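Local atomic coordinates of TetR/AcrR family transcriptional regulator (Bradyrhizobium diazoefficiens, PDB entry 6G8G), a protein that probably represses transcription as a TetR-family DNA-binding regulator and binds the flavonoid genistein, which is likely to act as its inducer. Residues F100-R111 / L172-I183. Residues are numbered along the deposited sequence; the frame is centred on the assembly and turned at random.
Sequences FARQYLHTFIHR and LSLVRGELPLLI. With GEN (genistein), chain G.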
# COMPACT_ATOMS: atom_id res chain seq x y z
N PHE A 100 -18.01 -1.35 9.62
CA PHE A 100 -16.92 -2.23 9.25
C PHE A 100 -15.76 -1.40 8.72
O PHE A 100 -14.60 -1.59 9.10
CB PHE A 100 -17.41 -3.22 8.20
CG PHE A 100 -16.42 -4.31 7.89
CD1 PHE A 100 -16.41 -5.48 8.62
CD2 PHE A 100 -15.50 -4.15 6.88
CE1 PHE A 100 -15.50 -6.49 8.35
CE2 PHE A 100 -14.59 -5.16 6.60
CZ PHE A 100 -14.59 -6.33 7.34
N ALA A 101 -16.08 -0.46 7.84
CA ALA A 101 -15.07 0.43 7.32
C ALA A 101 -14.35 1.14 8.44
O ALA A 101 -13.14 1.20 8.45
CB ALA A 101 -15.70 1.43 6.38
N ARG A 102 -15.09 1.68 9.39
CA ARG A 102 -14.46 2.44 10.45
C ARG A 102 -13.45 1.59 11.19
O ARG A 102 -12.37 2.03 11.47
CB ARG A 102 -15.50 3.01 11.41
CG ARG A 102 -14.96 4.09 12.34
CD ARG A 102 -16.04 4.69 13.26
NE ARG A 102 -17.14 5.39 12.56
CZ ARG A 102 -18.34 4.88 12.28
NH1 ARG A 102 -18.68 3.63 12.62
NH2 ARG A 102 -19.24 5.62 11.65
N GLN A 103 -13.78 0.34 11.48
CA GLN A 103 -12.85 -0.50 12.26
C GLN A 103 -11.66 -0.86 11.41
O GLN A 103 -10.55 -0.91 11.89
CB GLN A 103 -13.53 -1.75 12.82
CG GLN A 103 -14.66 -1.50 13.84
CD GLN A 103 -14.42 -0.35 14.80
OE1 GLN A 103 -15.23 0.60 14.87
NE2 GLN A 103 -13.30 -0.39 15.51
N TYR A 104 -11.89 -1.06 10.11
CA TYR A 104 -10.82 -1.38 9.15
C TYR A 104 -9.78 -0.28 9.07
O TYR A 104 -8.59 -0.54 9.14
CB TYR A 104 -11.45 -1.55 7.79
CG TYR A 104 -10.51 -1.89 6.69
CD1 TYR A 104 -9.71 -3.01 6.77
CD2 TYR A 104 -10.45 -1.12 5.57
CE1 TYR A 104 -8.85 -3.34 5.74
CE2 TYR A 104 -9.58 -1.43 4.53
CZ TYR A 104 -8.80 -2.55 4.61
OH TYR A 104 -7.91 -2.83 3.60
N LEU A 105 -10.21 0.96 8.98
CA LEU A 105 -9.26 2.04 8.93
C LEU A 105 -8.54 2.24 10.24
O LEU A 105 -7.42 2.73 10.22
CB LEU A 105 -9.94 3.35 8.53
CG LEU A 105 -10.51 3.33 7.13
CD1 LEU A 105 -11.07 4.69 6.80
CD2 LEU A 105 -9.49 2.94 6.07
N HIS A 106 -9.16 1.93 11.36
CA HIS A 106 -8.49 2.06 12.64
C HIS A 106 -7.12 1.37 12.59
O HIS A 106 -6.09 1.89 13.05
CB HIS A 106 -9.38 1.40 13.72
CG HIS A 106 -8.79 1.35 15.09
ND1 HIS A 106 -8.73 2.43 15.94
CD2 HIS A 106 -8.24 0.30 15.76
CE1 HIS A 106 -8.16 2.06 17.07
NE2 HIS A 106 -7.85 0.78 16.99
N THR A 107 -7.11 0.18 12.02
CA THR A 107 -5.88 -0.57 11.90
C THR A 107 -4.79 0.20 11.22
O THR A 107 -3.63 0.13 11.58
CB THR A 107 -6.12 -1.78 10.98
OG1 THR A 107 -6.88 -2.74 11.71
CG2 THR A 107 -4.81 -2.40 10.48
N PHE A 108 -5.13 0.85 10.15
CA PHE A 108 -4.12 1.58 9.40
C PHE A 108 -3.63 2.79 10.13
O PHE A 108 -2.45 3.05 10.19
CB PHE A 108 -4.67 2.04 8.07
CG PHE A 108 -4.72 0.99 7.07
CD1 PHE A 108 -3.59 0.64 6.42
CD2 PHE A 108 -5.89 0.33 6.79
CE1 PHE A 108 -3.61 -0.36 5.46
CE2 PHE A 108 -5.93 -0.69 5.85
CZ PHE A 108 -4.78 -1.03 5.16
N ILE A 109 -4.58 3.53 10.68
CA ILE A 109 -4.28 4.79 11.34
C ILE A 109 -3.37 4.57 12.55
O ILE A 109 -2.44 5.31 12.74
CB ILE A 109 -5.57 5.47 11.77
CG1 ILE A 109 -6.30 5.95 10.52
CG2 ILE A 109 -5.30 6.61 12.73
CD1 ILE A 109 -7.79 6.06 10.72
N HIS A 110 -3.60 3.51 13.31
CA HIS A 110 -2.78 3.22 14.48
C HIS A 110 -1.66 2.26 14.15
O HIS A 110 -1.10 1.61 15.01
CB HIS A 110 -3.67 2.72 15.64
CG HIS A 110 -4.56 3.78 16.16
ND1 HIS A 110 -5.80 4.03 15.62
CD2 HIS A 110 -4.34 4.76 17.07
CE1 HIS A 110 -6.33 5.09 16.19
NE2 HIS A 110 -5.47 5.55 17.07
N ARG A 111 -1.40 2.09 12.87
CA ARG A 111 -0.25 1.35 12.41
C ARG A 111 -0.07 0.03 13.11
O ARG A 111 1.02 -0.30 13.56
CB ARG A 111 0.99 2.21 12.56
CG ARG A 111 0.88 3.58 11.94
CD ARG A 111 2.25 4.18 11.93
NE ARG A 111 2.17 5.57 11.54
CZ ARG A 111 3.18 6.25 11.00
NH1 ARG A 111 2.99 7.53 10.67
NH2 ARG A 111 4.36 5.65 10.79
N LEU A 172 -13.06 -2.22 -0.01
CA LEU A 172 -11.93 -1.91 0.82
C LEU A 172 -10.91 -1.05 0.09
O LEU A 172 -10.41 -0.08 0.65
CB LEU A 172 -11.29 -3.19 1.34
CG LEU A 172 -12.21 -4.03 2.24
CD1 LEU A 172 -11.68 -5.44 2.41
CD2 LEU A 172 -12.38 -3.38 3.61
N SER A 173 -10.64 -1.33 -1.17
CA SER A 173 -9.81 -0.42 -1.96
C SER A 173 -10.37 1.01 -2.00
O SER A 173 -9.62 1.94 -1.89
CB SER A 173 -9.63 -0.93 -3.36
OG SER A 173 -9.05 -2.22 -3.28
N LEU A 174 -11.69 1.16 -2.11
CA LEU A 174 -12.26 2.49 -2.14
C LEU A 174 -12.07 3.25 -0.85
O LEU A 174 -11.68 4.40 -0.84
CB LEU A 174 -13.73 2.43 -2.45
CG LEU A 174 -13.98 2.02 -3.89
CD1 LEU A 174 -15.42 1.63 -4.08
CD2 LEU A 174 -13.60 3.17 -4.83
N VAL A 175 -12.34 2.59 0.25
CA VAL A 175 -12.37 3.20 1.56
C VAL A 175 -10.96 3.49 2.01
O VAL A 175 -10.67 4.50 2.65
CB VAL A 175 -13.09 2.23 2.51
CG1 VAL A 175 -12.44 2.18 3.87
CG2 VAL A 175 -14.53 2.63 2.63
N ARG A 176 -10.08 2.57 1.69
CA ARG A 176 -8.67 2.67 2.05
C ARG A 176 -8.03 3.74 1.21
O ARG A 176 -7.24 4.52 1.68
CB ARG A 176 -8.03 1.30 1.75
CG ARG A 176 -6.58 1.16 2.08
CD ARG A 176 -6.18 -0.29 1.96
NE ARG A 176 -6.10 -0.71 0.58
CZ ARG A 176 -6.75 -1.74 0.05
NH1 ARG A 176 -7.57 -2.48 0.78
NH2 ARG A 176 -6.59 -2.04 -1.22
N GLY A 177 -8.37 3.74 -0.07
CA GLY A 177 -7.82 4.64 -1.05
C GLY A 177 -6.33 4.80 -0.95
O GLY A 177 -5.56 3.87 -1.16
N GLU A 178 -5.97 5.99 -0.55
CA GLU A 178 -4.65 6.51 -0.62
C GLU A 178 -4.02 6.57 0.77
O GLU A 178 -2.88 7.00 0.91
CB GLU A 178 -4.82 7.94 -1.07
CG GLU A 178 -3.98 8.40 -2.21
CD GLU A 178 -4.06 9.92 -2.33
OE1 GLU A 178 -4.87 10.59 -1.60
OE2 GLU A 178 -3.28 10.44 -3.16
N LEU A 179 -4.79 6.26 1.82
CA LEU A 179 -4.37 6.60 3.15
C LEU A 179 -3.18 5.82 3.58
O LEU A 179 -2.33 6.36 4.25
CB LEU A 179 -5.50 6.44 4.18
CG LEU A 179 -6.75 7.24 3.81
CD1 LEU A 179 -7.96 6.63 4.49
CD2 LEU A 179 -6.60 8.71 4.21
N PRO A 180 -3.09 4.57 3.17
CA PRO A 180 -1.94 3.82 3.64
C PRO A 180 -0.64 4.51 3.24
O PRO A 180 0.30 4.58 4.02
CB PRO A 180 -2.07 2.50 2.91
CG PRO A 180 -3.49 2.37 2.52
CD PRO A 180 -4.05 3.75 2.43
N LEU A 181 -0.61 5.02 2.02
CA LEU A 181 0.53 5.76 1.49
C LEU A 181 0.77 7.04 2.26
O LEU A 181 1.88 7.29 2.71
CB LEU A 181 0.31 6.14 0.02
CG LEU A 181 1.44 7.01 -0.56
CD1 LEU A 181 2.70 6.17 -0.74
CD2 LEU A 181 1.00 7.61 -1.87
N LEU A 182 -0.27 7.84 2.44
CA LEU A 182 -0.14 9.06 3.22
C LEU A 182 0.41 8.80 4.65
O LEU A 182 1.28 9.51 5.13
CB LEU A 182 -1.48 9.74 3.30
CG LEU A 182 -1.93 10.25 1.93
CD1 LEU A 182 -3.36 10.76 1.94
CD2 LEU A 182 -1.02 11.38 1.49
N ILE A 183 -0.06 7.74 5.28
CA ILE A 183 0.33 7.42 6.63
C ILE A 183 1.80 7.09 6.68
O ILE A 183 2.55 7.59 7.51
CB ILE A 183 -0.51 6.25 7.16
CG1 ILE A 183 -1.91 6.74 7.48
CG2 ILE A 183 0.10 5.64 8.41
CD1 ILE A 183 -2.90 5.62 7.71
C1 GEN G . 3.00 3.55 -3.03
C2 GEN G . 2.30 4.38 -3.97
O2 GEN G . 2.95 5.11 -4.94
C3 GEN G . 0.91 4.52 -3.98
C4 GEN G . 0.15 3.85 -3.06
O4 GEN G . -1.19 4.03 -3.13
C5 GEN G . 0.85 2.98 -2.05
C6 GEN G . 0.11 2.24 -1.03
O6 GEN G . -1.15 2.35 -1.05
C7 GEN G . 0.89 1.43 -0.00
C8 GEN G . 2.32 1.33 -0.10
O9 GEN G . 3.00 2.00 -1.05
C10 GEN G . 2.34 2.81 -2.02
C11 GEN G . 0.12 0.51 0.90
C12 GEN G . 0.59 -0.14 2.06
C13 GEN G . -0.27 -1.11 2.64
C14 GEN G . -1.51 -1.50 2.05
O14 GEN G . -2.33 -2.44 2.62
C15 GEN G . -1.94 -0.92 0.85
C16 GEN G . -1.11 0.03 0.29
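Leu105 and Val175 meet at the apolar centre of this contact, CD2 of the leucine 3.8 Å from CG1 of the valine, in the all-helical ligand-binding domain of a TetR-family regulator. Helix 93-109 runs here past helix 164-176, the short segments crossing at -60°, and past helix 179-185 beyond the type II' beta turn from Arg176 to Leu179; Ile199 of helix 192-210 packs on Ala101 and Leu105. On helix 179-185, Ile183 sets CD1 4.0 Å from Phe108 CB. Next to this core the Tyr104 ring lies between two residues. Leu172 CD2 sits over one face, a CH-pi contact 3.6 Å from the centroid, while the Phe108 ring turns its edge to the opposite face. The Tyr104 side chain leaves its helix beside its own carbonyl carbon (chi1 -180°), which places OH next to the Arg176 chain, bent at chi3, with NH1 2.9 Å from Tyr104 OH. That hydrogen bond lies near the guanidinium plane (N-H...O 151°), and NH2 of the same group makes a weak bond to Gly177 O of the second subunit. A phenylalanine in place of Tyr104 would probably leave Arg176 NH1 without this acceptor and its guanidinium freer to turn. The same interface lines the genistein pocket: Pro180 CB touches genistein C11 at 3.6 Å, and genistein O14 lies at the edge of the Phe108 ring, 3.7 Å from CE1.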